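Local atomic coordinates of putative exported protein (Bordetella parapertussis, PDB entry 3OCJ), a protein that is of unknown function but probably transfers methyl groups from S-adenosylmethionine, as a Rossmann-like methyltransferase. Residues 116-122 / 141-147; 210-214 / 277-283. All blocks are in the same frame, centred on the assembly; numbering follows the deposited sequence. Where two conformers were deposited one is given.

Interaction 1. Residues 116-122 / 141-147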
loop_
_atom_site.group_PDB
_atom_site.type_symbol
_atom_site.label_atom_id
_atom_site.label_comp_id
_atom_site.label_asym_id
_atom_site.label_seq_id
_atom_site.Cartn_x
_atom_site.Cartn_y
_atom_site.Cartn_z
ATOM N N LEU A 116 12.347 -0.252 17.368
ATOM C CA LEU A 116 13.723 -0.572 16.981
ATOM C C LEU A 116 14.625 -0.640 18.215
ATOM O O LEU A 116 14.509 0.187 19.120
ATOM C CB LEU A 116 14.235 0.509 16.029
ATOM C CG LEU A 116 15.269 0.187 14.952
ATOM C CD1 LEU A 116 14.718 -0.827 13.959
ATOM C CD2 LEU A 116 15.661 1.477 14.240
ATOM N N ARG A 117 15.516 -1.630 18.256
ATOM C CA ARG A 117 16.543 -1.733 19.296
ATOM C C ARG A 117 17.855 -2.154 18.633
ATOM O O ARG A 117 17.842 -2.731 17.546
ATOM C CB ARG A 117 16.167 -2.788 20.342
ATOM C CG ARG A 117 14.894 -2.519 21.131
ATOM C CD ARG A 117 15.040 -1.327 22.050
ATOM N NE ARG A 117 13.866 -1.184 22.910
ATOM C CZ ARG A 117 12.773 -0.511 22.568
ATOM N NH1 ARG A 117 12.708 0.092 21.392
ATOM N NH2 ARG A 117 11.745 -0.434 23.403
ATOM N N PRO A 118 18.992 -1.904 19.298
ATOM C CA PRO A 118 20.272 -2.342 18.729
ATOM C C PRO A 118 20.257 -3.836 18.422
ATOM O O PRO A 118 19.738 -4.619 19.218
ATOM C CB PRO A 118 21.280 -2.040 19.849
ATOM C CG PRO A 118 20.643 -0.936 20.644
ATOM C CD PRO A 118 19.158 -1.197 20.581
ATOM N N GLY A 119 20.810 -4.219 17.274
ATOM C CA GLY A 119 20.956 -5.621 16.927
ATOM C C GLY A 119 19.691 -6.334 16.483
ATOM O O GLY A 119 19.713 -7.539 16.220
ATOM N N CYS A 120 18.580 -5.619 16.379
ATOM C CA CYS A 120 17.346 -6.292 16.004
ATOM C C CYS A 120 17.322 -6.650 14.522
ATOM O O CYS A 120 18.002 -6.032 13.699
ATOM C CB CYS A 120 16.110 -5.482 16.400
ATOM S SG CYS A 120 15.812 -4.006 15.423
ATOM N N VAL A 121 16.555 -7.685 14.213
ATOM C CA VAL A 121 16.363 -8.117 12.842
ATOM C C VAL A 121 14.971 -7.666 12.411
ATOM O O VAL A 121 13.967 -8.048 13.020
ATOM C CB VAL A 121 16.495 -9.638 12.701
ATOM C CG1 VAL A 121 16.267 -10.049 11.258
ATOM C CG2 VAL A 121 17.880 -10.093 13.165
ATOM N N VAL A 122 14.915 -6.818 11.390
ATOM C CA VAL A 122 13.650 -6.258 10.933
ATOM C C VAL A 122 13.386 -6.733 9.511
ATOM O O VAL A 122 14.231 -6.582 8.624
ATOM C CB VAL A 122 13.695 -4.720 10.925
ATOM C CG1 VAL A 122 12.327 -4.147 10.593
ATOM C CG2 VAL A 122 14.180 -4.200 12.272
ATOM N N CYS A 141 20.686 2.712 17.166
ATOM C CA CYS A 141 20.388 1.291 17.019
ATOM C C CYS A 141 21.463 0.645 16.154
ATOM O O CYS A 141 21.204 0.250 15.023
ATOM C CB CYS A 141 18.963 1.052 16.465
ATOM S SG CYS A 141 17.681 1.506 17.654
ATOM N N PRO A 142 22.689 0.543 16.690
ATOM C CA PRO A 142 23.738 -0.098 15.887
ATOM C C PRO A 142 23.434 -1.574 15.652
ATOM O O PRO A 142 22.773 -2.211 16.471
ATOM C CB PRO A 142 24.990 0.047 16.757
ATOM C CG PRO A 142 24.490 0.266 18.153
ATOM C CD PRO A 142 23.178 0.990 18.007
ATOM N N GLY A 143 23.905 -2.112 14.532
ATOM C CA GLY A 143 23.862 -3.549 14.321
ATOM C C GLY A 143 22.522 -4.110 13.900
ATOM O O GLY A 143 22.339 -5.323 13.885
ATOM N N VAL A 144 21.584 -3.239 13.559
ATOM C CA VAL A 144 20.317 -3.696 13.005
ATOM C C VAL A 144 20.550 -4.439 11.683
ATOM O O VAL A 144 21.363 -4.021 10.850
ATOM C CB VAL A 144 19.339 -2.520 12.812
ATOM C CG1 VAL A 144 18.114 -2.957 12.011
ATOM C CG2 VAL A 144 18.923 -1.956 14.182
ATOM N N GLN A 145 19.853 -5.559 11.502
ATOM C CA GLN A 145 19.873 -6.261 10.229
ATOM C C GLN A 145 18.526 -6.101 9.569
ATOM O O GLN A 145 17.492 -6.231 10.225
ATOM C CB GLN A 145 20.168 -7.743 10.429
ATOM C CG GLN A 145 21.489 -8.006 11.134
ATOM C CD GLN A 145 21.659 -9.461 11.509
ATOM O OE1 GLN A 145 21.001 -10.336 10.947
ATOM N NE2 GLN A 145 22.545 -9.731 12.459
ATOM N N LEU A 146 18.547 -5.790 8.277
ATOM C CA LEU A 146 17.317 -5.620 7.509
ATOM C C LEU A 146 17.110 -6.766 6.533
ATOM O O LEU A 146 18.037 -7.191 5.849
ATOM C CB LEU A 146 17.336 -4.301 6.734
ATOM C CG LEU A 146 17.547 -3.016 7.542
ATOM C CD1 LEU A 146 17.614 -1.805 6.621
ATOM C CD2 LEU A 146 16.473 -2.828 8.603
ATOM N N VAL A 147 15.875 -7.245 6.458
ATOM C CA VAL A 147 15.551 -8.354 5.568
ATOM C C VAL A 147 14.376 -7.938 4.694
ATOM O O VAL A 147 13.358 -7.459 5.189
ATOM C CB VAL A 147 15.195 -9.628 6.360
ATOM C CG1 VAL A 147 14.839 -10.779 5.410
ATOM C CG2 VAL A 147 16.343 -10.028 7.275
#
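Val122 is gripped at both ends of its backbone by the 141-147 segment: its N donates to Gln145 O over 2.9 Å, nearly straight at 171°, and its O accepts from Val147 N at 2.8 Å. Two residues earlier, Cys120 O takes the N-H of Gln145 at 2.9 Å. These three bonds set a parallel register, Val121 beside Gln145 and Val122 beside Leu146. A fourth, more bent bond (137°) runs from Gly119 N to Pro142 O and ties together two type II beta turns, Arg117 to Cys120 and Cys141 to Val144. Each turn has a glycine with positive phi at its third position, Gly119 and Gly143, and Gly119 CA also points a C-H at Gly143 O (3.4 Å). The pyrrolidine rings of Pro118 and Pro142 run alongside each other, with Pro118 CB 4.0 Å from Pro142 CD.

Behind the turns, the thiol of Cys141 rests against the Leu116 side chain, with SG 3.9 Å from CG. Val144 divides its branches: CG1, anti to the backbone N (chi1 170°), reaches Val122 CG2, while CG2 sits 3.6 Å from Arg117 O. On one sheet face Val122 CB meets Leu146 CD2, beneath Leu133 of helix 131-134; on the other, Val121 touches Val147 CG2 and, through CG2, Gln145 OE1. Strand 188-192 continues the sheet beyond Val121, and strand 172-176 beyond Leu146. The parallel pair, joined through helix 131-134, is the first beta-alpha-beta unit of a Rossmann-like methyltransferase fold, entered through paired turns.

Interaction 2. Residues 210-214 / 277-283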
loop_
_atom_site.group_PDB
_atom_site.type_symbol
_atom_site.label_atom_id
_atom_site.label_comp_id
_atom_site.label_asym_id
_atom_site.label_seq_id
_atom_site.Cartn_x
_atom_site.Cartn_y
_atom_site.Cartn_z
ATOM N N TYR A 210 -1.368 -13.648 8.196
ATOM C CA TYR A 210 -1.019 -13.158 9.529
ATOM C C TYR A 210 -0.387 -14.256 10.382
ATOM O O TYR A 210 0.522 -13.990 11.166
ATOM C CB TYR A 210 -2.238 -12.577 10.245
ATOM C CG TYR A 210 -2.828 -11.322 9.622
ATOM C CD1 TYR A 210 -2.101 -10.537 8.727
ATOM C CD2 TYR A 210 -4.124 -10.925 9.946
ATOM C CE1 TYR A 210 -2.654 -9.377 8.185
ATOM C CE2 TYR A 210 -4.690 -9.784 9.401
ATOM C CZ TYR A 210 -3.954 -9.014 8.529
ATOM O OH TYR A 210 -4.502 -7.877 7.990
ATOM N N ARG A 211 -0.869 -15.487 10.233
ATOM C CA ARG A 211 -0.289 -16.604 10.968
ATOM C C ARG A 211 1.158 -16.854 10.549
ATOM O O ARG A 211 2.013 -17.145 11.391
ATOM C CB ARG A 211 -1.117 -17.876 10.796
ATOM C CG ARG A 211 -0.987 -18.807 11.983
ATOM C CD ARG A 211 -1.746 -20.103 11.777
ATOM N NE ARG A 211 -3.162 -19.902 11.472
ATOM C CZ ARG A 211 -4.122 -19.775 12.383
ATOM N NH1 ARG A 211 -3.829 -19.807 13.676
ATOM N NH2 ARG A 211 -5.376 -19.619 11.994
ATOM N N ARG A 212 1.440 -16.733 9.251
ATOM C CA ARG A 212 2.820 -16.875 8.788
ATOM C C ARG A 212 3.698 -15.759 9.338
ATOM O O ARG A 212 4.835 -15.997 9.733
ATOM C CB ARG A 212 2.868 -16.936 7.261
ATOM C CG ARG A 212 2.263 -18.235 6.743
ATOM C CD ARG A 212 2.159 -18.295 5.238
ATOM N NE ARG A 212 1.561 -19.569 4.841
ATOM C CZ ARG A 212 2.255 -20.661 4.547
ATOM N NH1 ARG A 212 3.580 -20.640 4.582
ATOM N NH2 ARG A 212 1.621 -21.778 4.212
ATOM N N PHE A 213 3.160 -14.544 9.401
ATOM C CA PHE A 213 3.893 -13.453 10.046
ATOM C C PHE A 213 4.185 -13.791 11.516
ATOM O O PHE A 213 5.295 -13.610 11.998
ATOM C CB PHE A 213 3.099 -12.148 9.988
ATOM C CG PHE A 213 2.927 -11.575 8.605
ATOM C CD1 PHE A 213 3.753 -11.943 7.558
ATOM C CD2 PHE A 213 1.936 -10.624 8.370
ATOM C CE1 PHE A 213 3.576 -11.381 6.286
ATOM C CE2 PHE A 213 1.763 -10.053 7.114
ATOM C CZ PHE A 213 2.582 -10.435 6.072
ATOM N N TRP A 214 3.183 -14.279 12.235
ATOM C CA TRP A 214 3.368 -14.623 13.642
ATOM C C TRP A 214 4.447 -15.690 13.799
ATOM O O TRP A 214 5.323 -15.590 14.656
ATOM C CB TRP A 214 2.047 -15.120 14.213
ATOM C CG TRP A 214 2.025 -15.326 15.698
ATOM C CD1 TRP A 214 1.551 -14.456 16.643
ATOM C CD2 TRP A 214 2.494 -16.482 16.416
ATOM N NE1 TRP A 214 1.687 -15.010 17.904
ATOM C CE2 TRP A 214 2.264 -16.249 17.787
ATOM C CE3 TRP A 214 3.079 -17.696 16.026
ATOM C CZ2 TRP A 214 2.600 -17.179 18.771
ATOM C CZ3 TRP A 214 3.414 -18.620 17.013
ATOM C CH2 TRP A 214 3.173 -18.353 18.363
ATOM N N GLN A 277 -8.891 -11.350 12.983
ATOM C CA GLN A 277 -7.907 -12.115 12.215
ATOM C C GLN A 277 -6.570 -12.189 12.953
ATOM O O GLN A 277 -5.950 -13.246 13.035
ATOM C CB GLN A 277 -7.710 -11.484 10.842
ATOM C CG GLN A 277 -8.953 -11.496 9.960
ATOM C CD GLN A 277 -8.757 -10.700 8.703
ATOM O OE1 GLN A 277 -8.457 -9.510 8.753
ATOM N NE2 GLN A 277 -8.907 -11.356 7.552
ATOM N N LEU A 278 -6.124 -11.054 13.484
ATOM C CA LEU A 278 -4.821 -11.022 14.136
ATOM C C LEU A 278 -4.818 -11.856 15.417
ATOM O O LEU A 278 -3.825 -12.525 15.727
ATOM C CB LEU A 278 -4.385 -9.579 14.417
ATOM C CG LEU A 278 -3.963 -8.768 13.186
ATOM C CD1 LEU A 278 -3.921 -7.289 13.552
ATOM C CD2 LEU A 278 -2.605 -9.231 12.664
ATOM N N GLU A 279 -5.916 -11.796 16.172
ATOM C CA GLU A 279 -6.027 -12.593 17.394
ATOM C C GLU A 279 -6.060 -14.089 17.077
ATOM O O GLU A 279 -5.416 -14.884 17.768
ATOM C CB GLU A 279 -7.232 -12.141 18.225
ATOM C CG GLU A 279 -6.983 -10.777 18.871
ATOM C CD GLU A 279 -8.146 -10.240 19.685
ATOM O OE1 GLU A 279 -9.261 -10.793 19.600
ATOM O OE2 GLU A 279 -7.926 -9.239 20.398
ATOM N N GLU A 280 -6.778 -14.469 16.027
ATOM C CA GLU A 280 -6.797 -15.869 15.599
ATOM C C GLU A 280 -5.386 -16.336 15.244
ATOM O O GLU A 280 -4.999 -17.466 15.555
ATOM C CB GLU A 280 -7.747 -16.071 14.413
ATOM C CG GLU A 280 -7.614 -17.425 13.709
ATOM C CD GLU A 280 -7.834 -18.611 14.633
ATOM O OE1 GLU A 280 -8.541 -18.471 15.660
ATOM O OE2 GLU A 280 -7.300 -19.699 14.319
ATOM N N ALA A 281 -4.620 -15.458 14.593
ATOM C CA ALA A 281 -3.234 -15.754 14.238
ATOM C C ALA A 281 -2.266 -15.796 15.416
ATOM O O ALA A 281 -1.114 -16.197 15.239
ATOM C CB ALA A 281 -2.746 -14.761 13.201
ATOM N N GLY A 282 -2.710 -15.368 16.600
ATOM C CA GLY A 282 -1.902 -15.477 17.810
ATOM C C GLY A 282 -1.390 -14.171 18.403
ATOM O O GLY A 282 -0.665 -14.172 19.412
ATOM N N PHE A 283 -1.747 -13.054 17.776
ATOM C CA PHE A 283 -1.302 -11.745 18.251
ATOM C C PHE A 283 -2.093 -11.226 19.446
ATOM O O PHE A 283 -3.266 -11.555 19.630
ATOM C CB PHE A 283 -1.326 -10.720 17.114
ATOM C CG PHE A 283 -0.285 -10.965 16.068
ATOM C CD1 PHE A 283 1.030 -10.565 16.281
ATOM C CD2 PHE A 283 -0.605 -11.612 14.883
ATOM C CE1 PHE A 283 2.002 -10.794 15.317
ATOM C CE2 PHE A 283 0.363 -11.850 13.916
ATOM C CZ PHE A 283 1.666 -11.445 14.130
HETATM O O HOH W 1 -7.123 -7.299 7.992
#
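Trp214 and Phe283 meet through different chi1 wells: Trp214 CG stands anti to its backbone N (-172°), whereas Phe283 CG lies beside its own (-69°). The indole edge thereby points at the phenyl face, an edge-to-face pair with planes at 82° and CD1 of Trp214 over the centre of the Phe283 ring. Ala281 O lies over one indole face, 3.3 Å from Trp214 CG, and Trp214 NE1 makes a weak bond to Gly282 O (2.9 Å).

A bend at chi3 carries the Arg211 guanidinium to Glu280; in one of that residue's two conformers Arg211 NH2 and Glu280 OE2 form a 3.0 Å salt bridge, OE2 offering its anti lone pair close to the guanidinium plane. Glu208 is a second anionic partner of NH2. Ala281 CB packs 3.7 Å from Tyr210 CB, and Leu278 CD2 makes a CH-pi contact 3.8 Å from the Tyr210 ring centroid. Tyr210 OH, also bonded to Asn197, shares a water with Gln277 OE1; Gln277 NE2 bonds to Asp203 O.

Gly282, with positive phi, forms a Schellman motif ending helix 271-280. The helix end and following turn pack on helix 203-216, joining two helices on one side of the central sheet.

Interaction 1 closes before interaction 2 opens along the chain. Their centres lie 23 Å apart and their nearest atoms about 10 Å apart, without touching. The central mixed sheet relates them: interaction 1 pairs two of its strands, 121-124 and 145-150, whereas interaction 2 joins helices 203-216 and 271-280, which pack on it farther across, with Phe213 and Leu278 both touching Leu223 of strand 221-226. Strand 188-192 lies between strands 121-124 and 221-226, and so bridges the two regions. The first contact therefore belongs to the parallel part of the sheet; the second ties helix 203-216, between strands 188-192 and 221-226, to the helix preceding strands 286-289 and 298-302, the latter antiparallel to its neighbours.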